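PDB 5OHU: soluble lytic murein transglycosylase from Pseudomonas aeruginosa, which cleaves the glycan strands of peptidoglycan in both exolytic and endolytic fashion, as a lytic transglycosylase of the Slt family. Local coordinates for residues 341-344 against 345-348; 310-313 against 314-317; 524-527 against 528-532. All coordinates share one frame; numbering follows the deposited sequence. Where two conformers were deposited one is given.

Interaction 1 (341-344 against 345-348); sequences SRWR and YWQA
The indoles of W343 and W346, one helical turn apart, meet at an oblique angle: the six-membered ring of W343 and the five-membered ring of W346 have centroids 5.5 Å apart and planes turned by 48°. The closest apolar approach is W343 CE3 to W346 CB at 3.6 Å, so the benzo rim of the first indole rests against the root of the second. R342 adds its aliphatic stem: CG reaches W346 CD1 at 4.1 Å. The R342 chain, with CG opposite the backbone N at chi1 172° and a bend at chi3, takes its guanidinium to Y375 and E311. The four residues 341-344 form the first turn of the helix 341-354, part of the predominantly helical architecture of this Slt70-like enzyme, and the backbone bonds are those of a regular alpha-helix. Y345 N to S341 O, W346 N to R342 O and Q347 N to W343 O each measure 2.9 Å, whereas A348 N to R344 O is longer at 3.3 Å but nearly straight (175° at the hydrogen). Polar side-chain ends are satisfied away from the turn: W343 NE1 bonds to E311, W346 NE1 to E600 and Y345 OH to D596. R344 pairs with E371, and L368 of the helix 360-368 packs on both R344 and Y345.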
# COMPACT_ATOMS: atom_id res chain seq x y z
N SER A 341 5.47 16.72 -9.29
CA SER A 341 6.35 16.66 -10.45
C SER A 341 5.65 16.08 -11.66
O SER A 341 5.94 16.46 -12.79
CB SER A 341 7.59 15.84 -10.11
OG SER A 341 7.21 14.61 -9.54
N ARG A 342 4.70 15.16 -11.44
CA ARG A 342 3.92 14.57 -12.53
C ARG A 342 3.21 15.64 -13.36
O ARG A 342 3.38 15.72 -14.58
CB ARG A 342 2.91 13.57 -11.96
CG ARG A 342 1.95 13.06 -13.02
CD ARG A 342 0.92 12.14 -12.44
NE ARG A 342 1.54 10.95 -11.88
CZ ARG A 342 1.27 10.50 -10.66
NH1 ARG A 342 0.40 11.16 -9.90
NH2 ARG A 342 1.87 9.41 -10.22
N TRP A 343 2.40 16.47 -12.72
CA TRP A 343 1.61 17.38 -13.53
C TRP A 343 2.38 18.64 -13.91
O TRP A 343 2.01 19.28 -14.91
CB TRP A 343 0.29 17.72 -12.84
CG TRP A 343 -0.48 16.46 -12.71
CD1 TRP A 343 -0.83 15.79 -11.54
CD2 TRP A 343 -0.91 15.62 -13.78
NE1 TRP A 343 -1.46 14.62 -11.85
CE2 TRP A 343 -1.53 14.49 -13.22
CE3 TRP A 343 -0.84 15.74 -15.18
CZ2 TRP A 343 -2.08 13.48 -14.00
CZ3 TRP A 343 -1.37 14.73 -15.94
CH2 TRP A 343 -1.98 13.62 -15.36
N ARG A 344 3.45 18.97 -13.20
CA ARG A 344 4.37 19.97 -13.73
C ARG A 344 5.02 19.45 -15.01
O ARG A 344 5.14 20.19 -16.00
CB ARG A 344 5.44 20.34 -12.69
CG ARG A 344 4.94 21.24 -11.57
CD ARG A 344 6.06 21.72 -10.66
NE ARG A 344 6.34 20.69 -9.66
CZ ARG A 344 7.53 20.42 -9.15
NH1 ARG A 344 8.60 21.11 -9.53
NH2 ARG A 344 7.64 19.46 -8.23
N TYR A 345 5.40 18.17 -15.02
CA TYR A 345 5.95 17.62 -16.25
C TYR A 345 4.91 17.65 -17.36
O TYR A 345 5.21 18.08 -18.48
CB TYR A 345 6.47 16.19 -16.05
CG TYR A 345 6.87 15.60 -17.38
CD1 TYR A 345 8.08 15.98 -17.99
CD2 TYR A 345 6.04 14.69 -18.05
CE1 TYR A 345 8.45 15.49 -19.23
CE2 TYR A 345 6.40 14.18 -19.28
CZ TYR A 345 7.61 14.58 -19.87
OH TYR A 345 7.98 14.07 -21.09
N TRP A 346 3.70 17.15 -17.10
CA TRP A 346 2.75 17.03 -18.20
C TRP A 346 2.23 18.38 -18.66
O TRP A 346 1.90 18.53 -19.84
CB TRP A 346 1.63 16.06 -17.83
CG TRP A 346 2.11 14.62 -17.99
CD1 TRP A 346 2.34 13.71 -17.00
CD2 TRP A 346 2.49 13.98 -19.22
NE1 TRP A 346 2.80 12.53 -17.53
CE2 TRP A 346 2.92 12.67 -18.89
CE3 TRP A 346 2.52 14.38 -20.56
CZ2 TRP A 346 3.37 11.76 -19.86
CZ3 TRP A 346 2.96 13.47 -21.54
CH2 TRP A 346 3.37 12.18 -21.18
N GLN A 347 2.22 19.40 -17.80
CA GLN A 347 1.89 20.73 -18.29
C GLN A 347 2.90 21.20 -19.34
O GLN A 347 2.52 21.66 -20.42
CB GLN A 347 1.81 21.73 -17.14
CG GLN A 347 1.64 23.15 -17.65
CD GLN A 347 1.28 24.13 -16.54
OE1 GLN A 347 2.07 24.99 -16.20
NE2 GLN A 347 0.09 23.97 -15.98
N ALA A 348 4.19 21.10 -19.02
CA ALA A 348 5.23 21.46 -19.98
C ALA A 348 5.15 20.59 -21.24
O ALA A 348 5.23 21.11 -22.36
CB ALA A 348 6.61 21.33 -19.34

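Interaction 2 (310-313 against 314-317); sequences TEWR and TRLL
R315 lays its aliphatic chain across W312: CD sits over the face of the indole, 3.9 Å from the centroid of the six-membered ring and 14° off its normal, a clear CH-pi contact. CG beside the backbone N (chi1 -77°), followed by a chain extended as far as NE, carries the guanidinium past the pyrrole ring. There CZ lies 4.9 Å from the five-membered centroid, an off-centre cation-pi contact with the planes 64° apart. This closely packed part continues into the backbone of the helix 307-319, which W312 and L316 pack against helix 271-287 and L317 against helices 293-300 and 323-330. T314 adds a side-chain bond to its i-4 carbonyl: OG1 donates to T310 O at 2.8 Å and T314 N to the same oxygen at 3.0 Å, from opposite faces of the carbonyl plane. T310 O is thus gripped twice, and the OG1 bond fixes the T314 hydroxyl against the preceding turn. By contrast, the direct pairing of E311 with R315 is loose. Their salt bridge is long, E311 OE1 to R315 NH1 at 4.0 Å, and the oxygen stands well out of the guanidinium plane, so no N-H points at it. A water bridges the gap instead, donating to E311 OE1 at 2.6 Å and accepting from R315 NH2 at 3.0 Å. Firmer partners lie outside: E600 for R315 NH2, helix 341-354 for E311 OE2.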
# COMPACT_ATOMS: atom_id res chain seq x y z
N THR A 310 -9.73 13.56 -12.04
CA THR A 310 -9.01 14.61 -12.74
C THR A 310 -7.81 14.05 -13.47
O THR A 310 -7.54 14.41 -14.62
CB THR A 310 -8.56 15.68 -11.75
OG1 THR A 310 -9.70 16.18 -11.05
CG2 THR A 310 -7.90 16.83 -12.47
N GLU A 311 -7.06 13.17 -12.81
CA GLU A 311 -5.86 12.60 -13.40
C GLU A 311 -6.20 11.69 -14.57
O GLU A 311 -5.48 11.66 -15.57
CB GLU A 311 -5.06 11.84 -12.34
CG GLU A 311 -4.42 12.72 -11.26
CD GLU A 311 -3.31 12.01 -10.48
OE1 GLU A 311 -3.59 10.95 -9.88
OE2 GLU A 311 -2.16 12.52 -10.44
N TRP A 312 -7.29 10.92 -14.46
CA TRP A 312 -7.62 10.01 -15.55
C TRP A 312 -8.28 10.74 -16.70
O TRP A 312 -8.13 10.33 -17.85
CB TRP A 312 -8.46 8.84 -15.04
CG TRP A 312 -7.51 7.80 -14.72
CD1 TRP A 312 -7.01 7.48 -13.48
CD2 TRP A 312 -6.83 6.97 -15.65
NE1 TRP A 312 -6.07 6.49 -13.59
CE2 TRP A 312 -5.93 6.16 -14.92
CE3 TRP A 312 -6.88 6.84 -17.05
CZ2 TRP A 312 -5.12 5.20 -15.53
CZ3 TRP A 312 -6.06 5.89 -17.66
CH2 TRP A 312 -5.20 5.08 -16.89
N ARG A 313 -8.96 11.83 -16.41
CA ARG A 313 -9.41 12.73 -17.47
C ARG A 313 -8.22 13.28 -18.25
O ARG A 313 -8.22 13.30 -19.49
CB ARG A 313 -10.23 13.87 -16.87
CG ARG A 313 -11.17 14.53 -17.86
CD ARG A 313 -11.69 15.89 -17.41
NE ARG A 313 -12.45 15.82 -16.17
CZ ARG A 313 -13.09 16.85 -15.63
NH1 ARG A 313 -13.75 16.68 -14.49
NH2 ARG A 313 -13.07 18.04 -16.21
N THR A 314 -7.16 13.70 -17.54
CA THR A 314 -5.97 14.22 -18.22
C THR A 314 -5.21 13.11 -18.93
O THR A 314 -4.75 13.29 -20.07
CB THR A 314 -5.03 14.95 -17.25
OG1 THR A 314 -5.79 15.81 -16.38
CG2 THR A 314 -4.03 15.81 -18.04
N ARG A 315 -5.06 11.95 -18.28
CA ARG A 315 -4.38 10.82 -18.91
C ARG A 315 -5.08 10.42 -20.20
O ARG A 315 -4.42 10.16 -21.22
CB ARG A 315 -4.32 9.64 -17.93
CG ARG A 315 -3.26 9.80 -16.86
CD ARG A 315 -3.33 8.75 -15.74
NE ARG A 315 -2.21 8.98 -14.84
CZ ARG A 315 -2.24 8.83 -13.52
NH1 ARG A 315 -3.34 8.42 -12.91
NH2 ARG A 315 -1.15 9.09 -12.82
N LEU A 316 -6.41 10.38 -20.18
CA LEU A 316 -7.16 9.97 -21.35
C LEU A 316 -6.95 10.96 -22.49
O LEU A 316 -6.76 10.55 -23.64
CB LEU A 316 -8.64 9.83 -20.99
CG LEU A 316 -9.63 9.44 -22.09
CD1 LEU A 316 -9.19 8.18 -22.82
CD2 LEU A 316 -11.01 9.22 -21.51
N LEU A 317 -6.96 12.26 -22.19
CA LEU A 317 -6.68 13.24 -23.23
C LEU A 317 -5.29 13.02 -23.83
O LEU A 317 -5.10 13.14 -25.04
CB LEU A 317 -6.81 14.66 -22.67
CG LEU A 317 -8.24 15.07 -22.33
CD1 LEU A 317 -8.27 16.30 -21.43
CD2 LEU A 317 -9.03 15.32 -23.64
O HOH W 1 -2.24 8.71 -10.00

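Interaction 3 (524-527 against 528-532); sequences PGTA and KETSR
The opening turns of the helix 524-534, within the lysozyme-like transglycosylase SLT domain, are joined here by regular i to i+4 bonding, with P524 as the first residue of the helix. K528 N bonds to P524 O at 3.0 Å and E529 N to G525 O at 3.1 Å, while S531 N reaches A527 O at 2.9 Å. T526 O receives two donors from T530: the amide N at 3.0 Å, almost straight at 172°, and the hydroxyl OG1 at 2.9 Å, which approaches from the other face and lies 36° out of the carbonyl plane. That second bond depends on OG1 standing beside the backbone N (chi1 -58°), a torsion that folds the hydroxyl back toward the preceding turn. K528 bends at chi3 and passes its methylenes along the P524 carbonyl, with CG 3.4 Å from P524 O. On the buried side, Y557 of the helix 547-564 touches both threonines, and T530 also meets A556 and Q560. The T530 hydroxyl, at a buried position, has its proton taken up by T526 O within its own helix, consistent with T530 packing on helix 547-564.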
# COMPACT_ATOMS: atom_id res chain seq x y z
N PRO A 524 7.86 -19.74 -7.27
CA PRO A 524 8.57 -21.02 -7.35
C PRO A 524 8.29 -21.79 -8.62
O PRO A 524 9.19 -22.49 -9.11
CB PRO A 524 8.07 -21.78 -6.11
CG PRO A 524 7.47 -20.71 -5.21
CD PRO A 524 6.92 -19.68 -6.14
N GLY A 525 7.08 -21.71 -9.15
CA GLY A 525 6.82 -22.32 -10.44
C GLY A 525 7.54 -21.61 -11.56
O GLY A 525 8.06 -22.25 -12.48
N THR A 526 7.58 -20.28 -11.51
CA THR A 526 8.39 -19.52 -12.46
C THR A 526 9.85 -19.93 -12.39
O THR A 526 10.50 -20.11 -13.43
CB THR A 526 8.25 -18.02 -12.17
OG1 THR A 526 6.88 -17.63 -12.25
CG2 THR A 526 9.09 -17.20 -13.16
N ALA A 527 10.39 -20.06 -11.18
CA ALA A 527 11.80 -20.41 -11.04
C ALA A 527 12.08 -21.81 -11.60
O ALA A 527 13.12 -22.02 -12.23
CB ALA A 527 12.24 -20.32 -9.58
N LYS A 528 11.17 -22.76 -11.38
CA LYS A 528 11.45 -24.11 -11.87
C LYS A 528 11.40 -24.18 -13.39
O LYS A 528 12.20 -24.88 -14.01
CB LYS A 528 10.50 -25.12 -11.23
CG LYS A 528 10.80 -25.40 -9.76
CD LYS A 528 9.96 -26.55 -9.16
CE LYS A 528 8.65 -26.04 -8.56
NZ LYS A 528 7.96 -27.09 -7.75
N GLU A 529 10.47 -23.44 -14.01
CA GLU A 529 10.39 -23.41 -15.47
C GLU A 529 11.62 -22.75 -16.08
O GLU A 529 12.18 -23.27 -17.06
CB GLU A 529 9.12 -22.67 -15.89
CG GLU A 529 7.88 -23.56 -15.96
CD GLU A 529 6.57 -22.78 -15.86
OE1 GLU A 529 5.54 -23.39 -15.49
OE2 GLU A 529 6.57 -21.55 -16.14
N THR A 530 12.04 -21.61 -15.52
CA THR A 530 13.27 -20.96 -15.96
C THR A 530 14.46 -21.90 -15.83
O THR A 530 15.28 -22.00 -16.75
CB THR A 530 13.50 -19.69 -15.13
OG1 THR A 530 12.37 -18.83 -15.28
CG2 THR A 530 14.74 -18.96 -15.60
N SER A 531 14.52 -22.62 -14.72
CA SER A 531 15.59 -23.59 -14.50
C SER A 531 15.62 -24.64 -15.60
O SER A 531 16.69 -25.00 -16.11
CB SER A 531 15.40 -24.24 -13.13
OG SER A 531 16.21 -25.39 -13.00
N ARG A 532 14.45 -25.15 -16.00
CA ARG A 532 14.44 -26.16 -17.05
C ARG A 532 14.76 -25.55 -18.41
O ARG A 532 15.45 -26.16 -19.22
CB ARG A 532 13.10 -26.89 -17.09
CG ARG A 532 12.75 -27.63 -15.80
CD ARG A 532 11.55 -28.54 -16.00
NE ARG A 532 10.71 -28.57 -14.80
CZ ARG A 532 9.65 -27.80 -14.60
NH1 ARG A 532 9.29 -26.93 -15.54
NH2 ARG A 532 8.95 -27.90 -13.47

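Overall arrangement
Interactions 1 and 2 are mostly buried and belong to different helices, 341-354 and 307-319, that meet directly: the carboxylate of E311 joins the two, and W343 CZ3 packs on T314 CG2 at 3.6 Å. Their centres are 13 Å apart, and E600 is a further shared partner, taking W346 from one helix and R315 from the other. Interaction 3 stands apart, its nearest atoms about 28 Å from interaction 1 and about 26 Å from interaction 2, and its exposed residues place it nearer the surface. The chemistry follows: indoles and guanidinium groups paired with carboxylates, in interaction 1 all from elsewhere in the chain, against chiefly backbone and hydroxyl bonding in 524-532. The threonine-to-carbonyl bond recurs in interactions 2 and 3.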